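Local coordinates for protein flower-specific defensin (Nicotiana alata, PDB 4CQK) that defends the plant as a secreted antifungal defensin, acting against Fusarium and Botrytis, retarding caterpillar growth, and binding a phosphoinositide lipid, at residues E2-S7 with L42-C47; S7-G12 with C24-F29; P11-T16 with I37-L42. All blocks are in the same frame, centred on the assembly; numbering follows the deposited sequence.

Contact 1. Residues E2-S7 with L42-C47. With PIO ([(2R)-2-octanoyloxy-3-[oxidanyl-[(1R,2R,3S,4R,5R,6S)-2,3,6-tris(oxidanyl)-4,5-diphosphonooxy-cyclohexyl]oxy-phosphoryl]oxy-propyl] octanoate), chain O.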
loop_
_atom_site.group_PDB
_atom_site.type_symbol
_atom_site.label_atom_id
_atom_site.label_comp_id
_atom_site.label_asym_id
_atom_site.label_seq_id
_atom_site.Cartn_x
_atom_site.Cartn_y
_atom_site.Cartn_z
ATOM N N GLU A 2 -3.947 -6.418 1.647
ATOM C CA GLU A 2 -4.600 -5.260 2.253
ATOM C C GLU A 2 -4.112 -4.046 1.508
ATOM O O GLU A 2 -3.067 -4.079 0.815
ATOM C CB GLU A 2 -4.248 -5.094 3.730
ATOM C CG GLU A 2 -4.621 -6.275 4.582
ATOM C CD GLU A 2 -4.561 -5.935 6.043
ATOM O OE1 GLU A 2 -3.466 -6.040 6.618
ATOM O OE2 GLU A 2 -5.606 -5.535 6.598
ATOM N N CYS A 3 -4.853 -2.963 1.649
ATOM C CA CYS A 3 -4.449 -1.703 1.057
ATOM C C CYS A 3 -3.617 -1.001 2.120
ATOM O O CYS A 3 -3.967 -1.015 3.303
ATOM C CB CYS A 3 -5.664 -0.902 0.590
ATOM S SG CYS A 3 -6.184 -1.481 -1.068
ATOM N N LYS A 4 -2.483 -0.439 1.713
ATOM C CA LYS A 4 -1.514 0.066 2.684
ATOM C C LYS A 4 -0.993 1.441 2.258
ATOM O O LYS A 4 -0.836 1.713 1.076
ATOM C CB LYS A 4 -0.360 -0.938 2.784
ATOM C CG LYS A 4 0.713 -0.565 3.745
ATOM C CD LYS A 4 1.542 -1.800 4.112
ATOM C CE LYS A 4 2.263 -2.403 2.914
ATOM N NZ LYS A 4 2.544 -3.846 3.190
ATOM N N THR A 5 -0.717 2.295 3.226
ATOM C CA THR A 5 -0.187 3.622 2.952
ATOM C C THR A 5 0.560 4.121 4.187
ATOM O O THR A 5 0.512 3.496 5.236
ATOM C CB THR A 5 -1.305 4.636 2.582
ATOM O OG1 THR A 5 -0.708 5.819 2.016
ATOM C CG2 THR A 5 -2.097 5.049 3.806
ATOM N N GLU A 6 1.250 5.244 4.077
ATOM C CA GLU A 6 1.982 5.769 5.238
ATOM C C GLU A 6 1.108 6.732 6.057
ATOM O O GLU A 6 0.458 7.608 5.507
ATOM C CB GLU A 6 3.248 6.509 4.777
ATOM C CG GLU A 6 4.127 6.974 5.947
ATOM C CD GLU A 6 5.448 7.598 5.486
ATOM O OE1 GLU A 6 5.575 7.891 4.282
ATOM O OE2 GLU A 6 6.332 7.787 6.335
ATOM N N SER A 7 1.135 6.553 7.372
ATOM C CA SER A 7 0.407 7.403 8.314
ATOM C C SER A 7 0.701 8.893 8.100
ATOM O O SER A 7 1.868 9.297 8.023
ATOM C CB SER A 7 0.816 7.048 9.742
ATOM O OG SER A 7 0.210 7.926 10.668
ATOM N N LEU A 42 3.099 2.416 8.855
ATOM C CA LEU A 42 2.266 2.078 7.703
ATOM C C LEU A 42 0.874 1.677 8.186
ATOM O O LEU A 42 0.735 0.876 9.118
ATOM C CB LEU A 42 2.860 0.896 6.933
ATOM C CG LEU A 42 4.318 1.090 6.503
ATOM C CD1 LEU A 42 4.837 -0.150 5.753
ATOM C CD2 LEU A 42 4.421 2.311 5.659
ATOM N N CYS A 43 -0.164 2.233 7.566
ATOM C CA CYS A 43 -1.550 1.909 7.929
ATOM C C CYS A 43 -2.145 0.950 6.908
ATOM O O CYS A 43 -1.786 1.009 5.729
ATOM C CB CYS A 43 -2.399 3.191 7.894
ATOM S SG CYS A 43 -1.805 4.484 9.049
ATOM N N THR A 44 -3.080 0.097 7.338
ATOM C CA THR A 44 -3.649 -0.884 6.421
ATOM C C THR A 44 -5.144 -0.967 6.628
ATOM O O THR A 44 -5.632 -0.719 7.729
ATOM C CB THR A 44 -3.042 -2.286 6.630
ATOM O OG1 THR A 44 -3.112 -2.639 8.017
ATOM C CG2 THR A 44 -1.581 -2.316 6.193
ATOM N N LYS A 45 -5.859 -1.354 5.570
ATOM C CA LYS A 45 -7.302 -1.590 5.647
ATOM C C LYS A 45 -7.675 -2.474 4.474
ATOM O O LYS A 45 -6.876 -2.651 3.560
ATOM C CB LYS A 45 -8.066 -0.256 5.590
ATOM C CG LYS A 45 -7.890 0.514 4.282
ATOM C CD LYS A 45 -8.721 1.794 4.308
ATOM C CE LYS A 45 -8.588 2.571 2.987
ATOM N NZ LYS A 45 -9.419 3.829 2.992
ATOM N N PRO A 46 -8.887 -3.040 4.482
ATOM C CA PRO A 46 -9.281 -3.877 3.331
ATOM C C PRO A 46 -9.346 -3.053 2.054
ATOM O O PRO A 46 -9.678 -1.865 2.107
ATOM C CB PRO A 46 -10.691 -4.351 3.698
ATOM C CG PRO A 46 -10.763 -4.228 5.176
ATOM C CD PRO A 46 -9.889 -3.043 5.556
ATOM N N CYS A 47 -9.012 -3.651 0.914
ATOM C CA CYS A 47 -9.149 -2.929 -0.344
ATOM C C CYS A 47 -10.613 -2.750 -0.730
ATOM O O CYS A 47 -10.923 -1.880 -1.552
ATOM C CB CYS A 47 -8.396 -3.652 -1.450
ATOM S SG CYS A 47 -6.616 -3.538 -1.191
ATOM O OXT CYS A 47 -11.509 -3.453 -0.237
HETATM C C1 PIO O . 8.750 -2.483 3.677
HETATM O O1 PIO O . 9.212 -1.233 4.166
HETATM P P1 PIO O . 10.752 -1.019 4.504
HETATM C C2 PIO O . 8.580 -2.427 2.157
HETATM O O2 PIO O . 7.650 -1.390 1.855
HETATM C C3 PIO O . 8.028 -3.755 1.668
HETATM O O3 PIO O . 7.974 -3.778 0.225
HETATM C C4 PIO O . 6.667 -4.003 2.270
HETATM O O4 PIO O . 6.119 -5.282 1.894
HETATM P P4 PIO O . 5.081 -5.386 0.668
HETATM C C5 PIO O . 6.772 -4.004 3.805
HETATM O O5 PIO O . 5.429 -4.035 4.284
HETATM P P5 PIO O . 4.971 -4.977 5.497
HETATM C C6 PIO O . 7.421 -2.753 4.360
HETATM O O6 PIO O . 7.676 -2.985 5.751
HETATM O O11 PIO O . 11.355 -2.271 5.065
HETATM O O12 PIO O . 10.869 0.280 5.249
HETATM O O13 PIO O . 11.355 -0.768 3.022
HETATM C C1A PIO O . 14.386 1.339 -0.075
HETATM O O1A PIO O . 14.486 0.600 -1.039
HETATM C C1B PIO O . 13.817 -2.058 -0.684
HETATM O O1B PIO O . 12.795 -2.189 -1.306
HETATM C C1C PIO O . 11.953 0.507 2.722
HETATM C C2A PIO O . 15.515 2.248 0.348
HETATM C C2B PIO O . 15.178 -2.279 -1.301
HETATM C C2C PIO O . 13.022 0.287 1.662
HETATM O O2C PIO O . 13.144 1.320 0.690
HETATM C C3A PIO O . 16.142 1.653 1.599
HETATM C C3B PIO O . 15.899 -3.429 -0.628
HETATM C C3C PIO O . 12.486 -0.898 0.932
HETATM O O3C PIO O . 13.648 -1.648 0.673
HETATM O O41 PIO O . 3.964 -4.424 0.973
HETATM O O42 PIO O . 4.696 -6.819 0.597
HETATM O O43 PIO O . 5.923 -4.979 -0.530
HETATM C C4A PIO O . 17.337 0.799 1.181
HETATM C C4B PIO O . 17.223 -3.686 -1.344
HETATM O O51 PIO O . 5.708 -4.463 6.720
HETATM O O52 PIO O . 5.406 -6.377 5.205
HETATM O O53 PIO O . 3.495 -4.740 5.631
HETATM C C5A PIO O . 17.498 -0.423 2.072
HETATM C C5B PIO O . 16.970 -4.162 -2.767
HETATM C C6A PIO O . 18.783 -1.180 1.746
HETATM C C6B PIO O . 18.238 -4.146 -3.614
HETATM C C7A PIO O . 19.578 -0.495 0.638
HETATM C C7B PIO O . 19.261 -5.133 -3.066
HETATM C C8A PIO O . 21.030 -0.316 1.033
HETATM C C8B PIO O . 19.582 -6.205 -4.086
HETATM O O HOH W 1 -5.603 -3.853 8.512
#

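Contact 2. Residues S7-G12 with C24-F29. With SO4 (sulfate ion), chain U.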
loop_
_atom_site.group_PDB
_atom_site.type_symbol
_atom_site.label_atom_id
_atom_site.label_comp_id
_atom_site.label_asym_id
_atom_site.label_seq_id
_atom_site.Cartn_x
_atom_site.Cartn_y
_atom_site.Cartn_z
ATOM N N SER A 7 1.135 6.553 7.372
ATOM C CA SER A 7 0.407 7.403 8.314
ATOM C C SER A 7 0.701 8.893 8.100
ATOM O O SER A 7 1.868 9.297 8.023
ATOM C CB SER A 7 0.816 7.048 9.742
ATOM O OG SER A 7 0.210 7.926 10.668
ATOM N N ASN A 8 -0.343 9.722 8.108
ATOM C CA ASN A 8 -0.135 11.162 8.036
ATOM C C ASN A 8 0.209 11.782 9.388
ATOM O O ASN A 8 0.822 12.843 9.436
ATOM C CB ASN A 8 -1.385 11.861 7.482
ATOM C CG ASN A 8 -1.520 11.714 5.982
ATOM O OD1 ASN A 8 -0.546 11.406 5.288
ATOM N ND2 ASN A 8 -2.739 11.919 5.467
ATOM N N THR A 9 -0.214 11.121 10.472
ATOM C CA THR A 9 -0.181 11.756 11.789
ATOM C C THR A 9 0.834 11.161 12.752
ATOM O O THR A 9 1.217 11.827 13.712
ATOM C CB THR A 9 -1.586 11.744 12.465
ATOM O OG1 THR A 9 -1.953 10.402 12.838
ATOM C CG2 THR A 9 -2.613 12.375 11.540
ATOM N N PHE A 10 1.283 9.923 12.519
ATOM C CA PHE A 10 2.175 9.293 13.490
ATOM C C PHE A 10 3.480 10.066 13.599
ATOM O O PHE A 10 4.157 10.282 12.604
ATOM C CB PHE A 10 2.508 7.847 13.098
ATOM C CG PHE A 10 3.418 7.173 14.063
ATOM C CD1 PHE A 10 2.918 6.683 15.259
ATOM C CD2 PHE A 10 4.762 7.006 13.776
ATOM C CE1 PHE A 10 3.757 6.040 16.181
ATOM C CE2 PHE A 10 5.601 6.368 14.686
ATOM C CZ PHE A 10 5.093 5.884 15.890
ATOM N N PRO A 11 3.822 10.504 14.819
ATOM C CA PRO A 11 5.043 11.288 14.985
ATOM C C PRO A 11 6.160 10.367 15.450
ATOM O O PRO A 11 5.888 9.327 16.072
ATOM C CB PRO A 11 4.659 12.266 16.093
ATOM C CG PRO A 11 3.805 11.450 16.980
ATOM C CD PRO A 11 3.022 10.495 16.057
ATOM N N GLY A 12 7.392 10.736 15.175
ATOM C CA GLY A 12 8.511 9.949 15.663
ATOM C C GLY A 12 8.839 8.725 14.815
ATOM O O GLY A 12 8.136 8.365 13.859
ATOM N N CYS A 24 -3.061 4.944 13.171
ATOM C CA CYS A 24 -3.722 4.542 11.930
ATOM C C CYS A 24 -5.234 4.359 12.125
ATOM O O CYS A 24 -6.032 4.682 11.218
ATOM C CB CYS A 24 -3.104 3.278 11.362
ATOM S SG CYS A 24 -1.401 3.505 10.797
ATOM N N ILE A 25 -5.639 3.842 13.285
ATOM C CA ILE A 25 -7.073 3.731 13.573
ATOM C C ILE A 25 -7.674 5.135 13.591
ATOM O O ILE A 25 -8.779 5.354 13.095
ATOM C CB ILE A 25 -7.322 3.000 14.913
ATOM C CG1 ILE A 25 -6.995 1.520 14.707
ATOM C CG2 ILE A 25 -8.791 3.196 15.401
ATOM C CD1 ILE A 25 -6.806 0.775 16.016
ATOM N N SER A 26 -6.932 6.100 14.121
ATOM C CA SER A 26 -7.453 7.469 14.171
ATOM C C SER A 26 -7.565 8.097 12.782
ATOM O O SER A 26 -8.252 9.097 12.620
ATOM C CB SER A 26 -6.603 8.364 15.082
ATOM O OG SER A 26 -5.422 8.831 14.437
ATOM N N GLU A 27 -6.885 7.511 11.794
ATOM C CA GLU A 27 -6.939 7.975 10.417
ATOM C C GLU A 27 -7.906 7.149 9.569
ATOM O O GLU A 27 -7.904 7.247 8.348
ATOM C CB GLU A 27 -5.531 7.871 9.806
ATOM C CG GLU A 27 -4.553 8.893 10.416
ATOM C CD GLU A 27 -3.168 8.823 9.825
ATOM O OE1 GLU A 27 -3.043 8.646 8.599
ATOM O OE2 GLU A 27 -2.199 8.959 10.595
ATOM N N LYS A 28 -8.719 6.326 10.234
ATOM C CA LYS A 28 -9.736 5.509 9.570
ATOM C C LYS A 28 -9.175 4.339 8.771
ATOM O O LYS A 28 -9.713 3.948 7.717
ATOM C CB LYS A 28 -10.681 6.376 8.725
ATOM C CG LYS A 28 -11.526 7.351 9.582
ATOM C CD LYS A 28 -12.609 8.024 8.708
ATOM C CE LYS A 28 -13.477 8.984 9.507
ATOM N NZ LYS A 28 -12.683 10.090 10.092
ATOM N N PHE A 29 -8.110 3.755 9.311
ATOM C CA PHE A 29 -7.607 2.468 8.839
ATOM C C PHE A 29 -7.873 1.455 9.920
ATOM O O PHE A 29 -8.267 1.826 11.024
ATOM C CB PHE A 29 -6.110 2.575 8.558
ATOM C CG PHE A 29 -5.814 3.414 7.356
ATOM C CD1 PHE A 29 -5.757 4.797 7.471
ATOM C CD2 PHE A 29 -5.635 2.822 6.106
ATOM C CE1 PHE A 29 -5.516 5.581 6.350
ATOM C CE2 PHE A 29 -5.389 3.599 4.974
ATOM C CZ PHE A 29 -5.334 4.976 5.100
HETATM S S SO4 U . -5.585 11.237 2.492
HETATM O O1 SO4 U . -5.060 10.043 1.842
HETATM O O2 SO4 U . -4.465 12.091 2.884
HETATM O O3 SO4 U . -6.449 11.961 1.567
HETATM O O4 SO4 U . -6.354 10.869 3.677
HETATM O O HOH W 2 -2.631 10.054 15.467
#

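Contact 3. Residues P11-T16 with I37-L42. With PIO ([(2R)-2-octanoyloxy-3-[oxidanyl-[(1R,2R,3S,4R,5R,6S)-2,3,6-tris(oxidanyl)-4,5-diphosphonooxy-cyclohexyl]oxy-phosphoryl]oxy-propyl] octanoate), chain O.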
loop_
_atom_site.group_PDB
_atom_site.type_symbol
_atom_site.label_atom_id
_atom_site.label_comp_id
_atom_site.label_asym_id
_atom_site.label_seq_id
_atom_site.Cartn_x
_atom_site.Cartn_y
_atom_site.Cartn_z
ATOM N N PRO A 11 3.822 10.504 14.819
ATOM C CA PRO A 11 5.043 11.288 14.985
ATOM C C PRO A 11 6.160 10.367 15.450
ATOM O O PRO A 11 5.888 9.327 16.072
ATOM C CB PRO A 11 4.659 12.266 16.093
ATOM C CG PRO A 11 3.805 11.450 16.980
ATOM C CD PRO A 11 3.022 10.495 16.057
ATOM N N GLY A 12 7.392 10.736 15.175
ATOM C CA GLY A 12 8.511 9.949 15.663
ATOM C C GLY A 12 8.839 8.725 14.815
ATOM O O GLY A 12 8.136 8.365 13.859
ATOM N N ILE A 13 9.951 8.086 15.166
ATOM C CA ILE A 13 10.372 6.824 14.536
ATOM C C ILE A 13 9.477 5.675 14.998
ATOM O O ILE A 13 9.070 5.625 16.170
ATOM C CB ILE A 13 11.814 6.486 14.973
ATOM C CG1 ILE A 13 12.731 7.693 14.768
ATOM C CG2 ILE A 13 12.323 5.265 14.242
ATOM C CD1 ILE A 13 12.759 8.178 13.368
ATOM N N CYS A 14 9.106 4.787 14.082
ATOM C CA CYS A 14 8.231 3.673 14.460
ATOM C C CYS A 14 9.096 2.590 15.087
ATOM O O CYS A 14 9.907 1.945 14.393
ATOM C CB CYS A 14 7.469 3.124 13.245
ATOM S SG CYS A 14 6.004 2.114 13.747
ATOM N N ILE A 15 8.930 2.386 16.394
ATOM C CA ILE A 15 9.703 1.377 17.103
ATOM C C ILE A 15 8.827 0.157 17.391
ATOM O O ILE A 15 9.161 -0.966 17.021
ATOM C CB ILE A 15 10.220 1.931 18.434
ATOM C CG1 ILE A 15 11.009 3.224 18.201
ATOM C CG2 ILE A 15 11.110 0.906 19.119
ATOM C CD1 ILE A 15 12.289 3.019 17.457
ATOM N N THR A 16 7.706 0.399 18.067
ATOM C CA THR A 16 6.775 -0.664 18.409
ATOM C C THR A 16 5.437 -0.452 17.696
ATOM O O THR A 16 5.095 0.654 17.300
ATOM C CB THR A 16 6.504 -0.712 19.921
ATOM O OG1 THR A 16 5.954 0.535 20.360
ATOM C CG2 THR A 16 7.800 -1.004 20.691
ATOM N N ILE A 37 12.600 -1.700 7.503
ATOM C CA ILE A 37 13.897 -1.058 7.459
ATOM C C ILE A 37 13.810 0.430 7.762
ATOM O O ILE A 37 14.592 0.925 8.560
ATOM C CB ILE A 37 14.518 -1.262 6.076
ATOM C CG1 ILE A 37 14.739 -2.763 5.841
ATOM C CG2 ILE A 37 15.793 -0.441 5.902
ATOM C CD1 ILE A 37 15.224 -3.117 4.456
ATOM N N LEU A 38 12.844 1.132 7.159
ATOM C CA LEU A 38 12.822 2.596 7.268
ATOM C C LEU A 38 12.081 3.082 8.516
ATOM O O LEU A 38 12.161 4.256 8.851
ATOM C CB LEU A 38 12.196 3.225 6.023
ATOM C CG LEU A 38 12.954 2.946 4.721
ATOM C CD1 LEU A 38 12.107 3.397 3.575
ATOM C CD2 LEU A 38 14.323 3.651 4.719
ATOM N N ARG A 39 11.349 2.181 9.183
ATOM C CA ARG A 39 10.673 2.499 10.439
ATOM C C ARG A 39 9.630 3.607 10.268
ATOM O O ARG A 39 9.431 4.448 11.168
ATOM C CB ARG A 39 11.687 2.913 11.533
ATOM C CG ARG A 39 12.865 1.959 11.733
ATOM C CD ARG A 39 12.465 0.467 11.731
ATOM N NE ARG A 39 11.520 0.142 12.800
ATOM C CZ ARG A 39 11.047 -1.080 13.034
ATOM N NH1 ARG A 39 11.418 -2.102 12.262
ATOM N NH2 ARG A 39 10.214 -1.287 14.047
ATOM N N ARG A 40 8.944 3.598 9.123
ATOM C CA ARG A 40 7.748 4.393 8.922
ATOM C C ARG A 40 6.604 3.747 9.660
ATOM O O ARG A 40 6.687 2.565 10.010
ATOM C CB ARG A 40 7.407 4.435 7.435
ATOM C CG ARG A 40 8.532 5.071 6.603
ATOM C CD ARG A 40 8.268 4.835 5.118
ATOM N NE ARG A 40 8.452 3.421 4.773
ATOM C CZ ARG A 40 8.144 2.907 3.590
ATOM N NH1 ARG A 40 7.607 3.704 2.666
ATOM N NH2 ARG A 40 8.328 1.597 3.338
ATOM N N CYS A 41 5.543 4.507 9.904
ATOM C CA CYS A 41 4.282 3.923 10.378
ATOM C C CYS A 41 3.398 3.683 9.162
ATOM O O CYS A 41 3.025 4.635 8.488
ATOM C CB CYS A 41 3.603 4.865 11.390
ATOM S SG CYS A 41 1.949 4.330 11.911
ATOM N N LEU A 42 3.099 2.416 8.855
ATOM C CA LEU A 42 2.266 2.078 7.703
ATOM C C LEU A 42 0.874 1.677 8.186
ATOM O O LEU A 42 0.735 0.876 9.118
ATOM C CB LEU A 42 2.860 0.896 6.933
ATOM C CG LEU A 42 4.318 1.090 6.503
ATOM C CD1 LEU A 42 4.837 -0.150 5.753
ATOM C CD2 LEU A 42 4.421 2.311 5.659
HETATM C C1 PIO O . 8.750 -2.483 3.677
HETATM O O1 PIO O . 9.212 -1.233 4.166
HETATM P P1 PIO O . 10.752 -1.019 4.504
HETATM C C2 PIO O . 8.580 -2.427 2.157
HETATM O O2 PIO O . 7.650 -1.390 1.855
HETATM C C3 PIO O . 8.028 -3.755 1.668
HETATM O O3 PIO O . 7.974 -3.778 0.225
HETATM C C4 PIO O . 6.667 -4.003 2.270
HETATM O O4 PIO O . 6.119 -5.282 1.894
HETATM P P4 PIO O . 5.081 -5.386 0.668
HETATM C C5 PIO O . 6.772 -4.004 3.805
HETATM O O5 PIO O . 5.429 -4.035 4.284
HETATM P P5 PIO O . 4.971 -4.977 5.497
HETATM C C6 PIO O . 7.421 -2.753 4.360
HETATM O O6 PIO O . 7.676 -2.985 5.751
HETATM O O11 PIO O . 11.355 -2.271 5.065
HETATM O O12 PIO O . 10.869 0.280 5.249
HETATM O O13 PIO O . 11.355 -0.768 3.022
HETATM C C1A PIO O . 14.386 1.339 -0.075
HETATM O O1A PIO O . 14.486 0.600 -1.039
HETATM C C1B PIO O . 13.817 -2.058 -0.684
HETATM O O1B PIO O . 12.795 -2.189 -1.306
HETATM C C1C PIO O . 11.953 0.507 2.722
HETATM C C2A PIO O . 15.515 2.248 0.348
HETATM C C2B PIO O . 15.178 -2.279 -1.301
HETATM C C2C PIO O . 13.022 0.287 1.662
HETATM O O2C PIO O . 13.144 1.320 0.690
HETATM C C3A PIO O . 16.142 1.653 1.599
HETATM C C3B PIO O . 15.899 -3.429 -0.628
HETATM C C3C PIO O . 12.486 -0.898 0.932
HETATM O O3C PIO O . 13.648 -1.648 0.673
HETATM O O41 PIO O . 3.964 -4.424 0.973
HETATM O O42 PIO O . 4.696 -6.819 0.597
HETATM O O43 PIO O . 5.923 -4.979 -0.530
HETATM C C4A PIO O . 17.337 0.799 1.181
HETATM C C4B PIO O . 17.223 -3.686 -1.344
HETATM O O51 PIO O . 5.708 -4.463 6.720
HETATM O O52 PIO O . 5.406 -6.377 5.205
HETATM O O53 PIO O . 3.495 -4.740 5.631
HETATM C C5A PIO O . 17.498 -0.423 2.072
HETATM C C5B PIO O . 16.970 -4.162 -2.767
HETATM C C6A PIO O . 18.783 -1.180 1.746
HETATM C C6B PIO O . 18.238 -4.146 -3.614
HETATM C C7A PIO O . 19.578 -0.495 0.638
HETATM C C7B PIO O . 19.261 -5.133 -3.066
HETATM C C8A PIO O . 21.030 -0.316 1.033
HETATM C C8B PIO O . 19.582 -6.205 -4.086
#

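Contact 1. Residues E2-S7 with L42-C47
Strand 3-6 and the 42-45 part of strand 41-45 run antiparallel, their axes 4.5 Å apart at an angle of 155°, in the cysteine-stabilised αβ fold of plant defensins; 41-45 is the central strand of the sheet, and 3-6, outermost within this chain, is met by the second subunit. Cys3 with Lys45 and Thr5 with Cys43 are the hydrogen-bonded pairs, each closed by two backbone bonds; Lys4 with Thr44 and Glu6 with Leu42 are the non-hydrogen-bonded pairs. The third residue is joined to the last, Cys3 SG to Cys47 SG at 2.1 Å. Cys43 faces the same side of the sheet as Cys3 and Thr5, and its disulfide to Cys24 fastens that side to the helix.

On the other face Lys4 and Thr44 lie side by side, with Lys4 CG 3.8 Å from Thr44 CG2. The Lys4 chain leaves with CG anti to the backbone N (chi1 -180°) and bends at chi3 (63°), which turns the ammonium toward the phosphoinositide headgroup. A long, flexible cation suits this place: Lys4 NZ donates to O41 of one ring phosphate of the lipid at 2.7 Å and to O53 of the other at 2.8 Å. Leu42 CD1 rests against inositol carbon C6. At the outer end, one water joins Glu2 to Thr44, donating to Glu2 OE2 at 2.5 Å and lying 2.8 Å from Thr44 OG1.

Contact 2. Residues S7-G12 with C24-F29
Glu27 OE2 is gripped by three donors of the 7-12 loop. Ser7 OG gives it the shortest bond, 2.6 Å, on the syn side of the carboxylate; Thr9 OG1 comes to the anti side at 2.7 Å; and Thr9 N, at 2.9 Å, descends from above the carboxylate plane, 46° out of it. The other oxygen of Glu27, OE1, takes the N-H of Asn8 on its syn side, nearly straight at 170° with Asn8 N 2.9 Å away. Four bonds from the loop fix the rotation of the carboxylate, OE1 adds a salt bridge to Arg1 of the second subunit, and so many donors would be expected to stabilise the negative charge. Glutamate suits the site because its extended chain reaches across from the end of the helix to collect backbone and hydroxyl hydrogens together.

Thr9 approaches Glu27 from the opposite direction; its chi1 of 70° swings OG1 onto OE2 while CG2 stays against the same oxygen. One water donates to Thr9 OG1 and to Ser26 OG, whose own strongest partner is the carbonyl O of Ala23 in the helix. Ser7 OG also accepts from Phe10 N at 2.9 Å, an ST motif, so one small hydroxyl both folds the loop and anchors it to Glu27. Asn8 ND2 donates to a sulfate ion, likely a crystallisation additive, which Arg1 of the second subunit also binds.

Helix 17-26 closes here in a Schellman motif, Phe29 N returning to Cys24 O and Lys28 N to Ile25 O, with Lys28 at positive phi. The Glu27 bonds pin the loop that follows strand 3-6 to the C-terminal end of the helix, while Phe10 packs on Pro19 and Ala23 of that helix and on Cys41 of strand 41-45.

Contact 3. Residues P11-T16 with I37-L42
Two irregular stretches meet at Cys14 and Arg39, whose CA atoms stand 4.8 Å apart, and a backbone bond from Cys14 N to Arg39 O (3.0 Å) joins the 11-16 loop to the turn leading into strand 41-45. This turn belongs to the loop between the last two strands of the defensin fold. The Arg39 side chain doubles back: bends at chi2 (-43°) and chi3 (-61°) bring Arg39 NE to Cys14 O at 2.9 Å. The carbonyl oxygen lies against the rim of the guanidinium, almost coplanar with it, and the donor is nearly in line with the C=O bond; NH2 adds a weak bond to the same oxygen. Arg39 NH1 is held by Lys36 O of its own loop, while NE reaches across to Cys14 O; together they tie the 11-16 loop to the turn.

Ile13 crosses Arg39 at about a right angle and lays CG2 on its CB, 3.6 Å away, an aliphatic cover for the start of the arginine chain. Cys14 puts CB beside Arg40 O and SG near Cys41 CB, while its disulfide runs to Cys34.

Just before Arg39 in the same loop, the backbone N-H groups of Ile37 and Leu38 grip the phosphodiester of the phosphoinositide, Ile37 N to O11 at 2.8 Å and Leu38 N to O12 at 2.9 Å. Arg40 lies between Leu42 CD2 on one guanidinium face and Leu38 CD1 on the other; its NH2 gives weak bonds to this lipid and a salt bridge to a second one. Of the two adjacent arginines, Arg39 thus spends its donors on protein carbonyls, whereas Arg40 offers its charge to lipid phosphates.

Overall arrangement
Contacts 2 and 3, which share Pro11 and Gly12, start inside the loop closed by contact 1. Contact 1 shares Ser7 with contact 2, whose centre is about 10 Å from its own, and Leu42 with contact 3, centred about 14 Å away across the chain's centre. The disulfide between Cys43 SG and Cys24 SG (2.0 Å) couples contact 1 to contact 2, and Phe10 CD2 against Cys41 CB (3.4 Å) brings contact 2 to contact 3. Contacts 1 and 3 touch the same phosphoinositide, at its ring phosphates and its phosphodiester respectively, and contact 3 reaches a second lipid through Arg40; in contact 2 the Cys24 side chain is about 11 Å, nearest atoms, from a lipid.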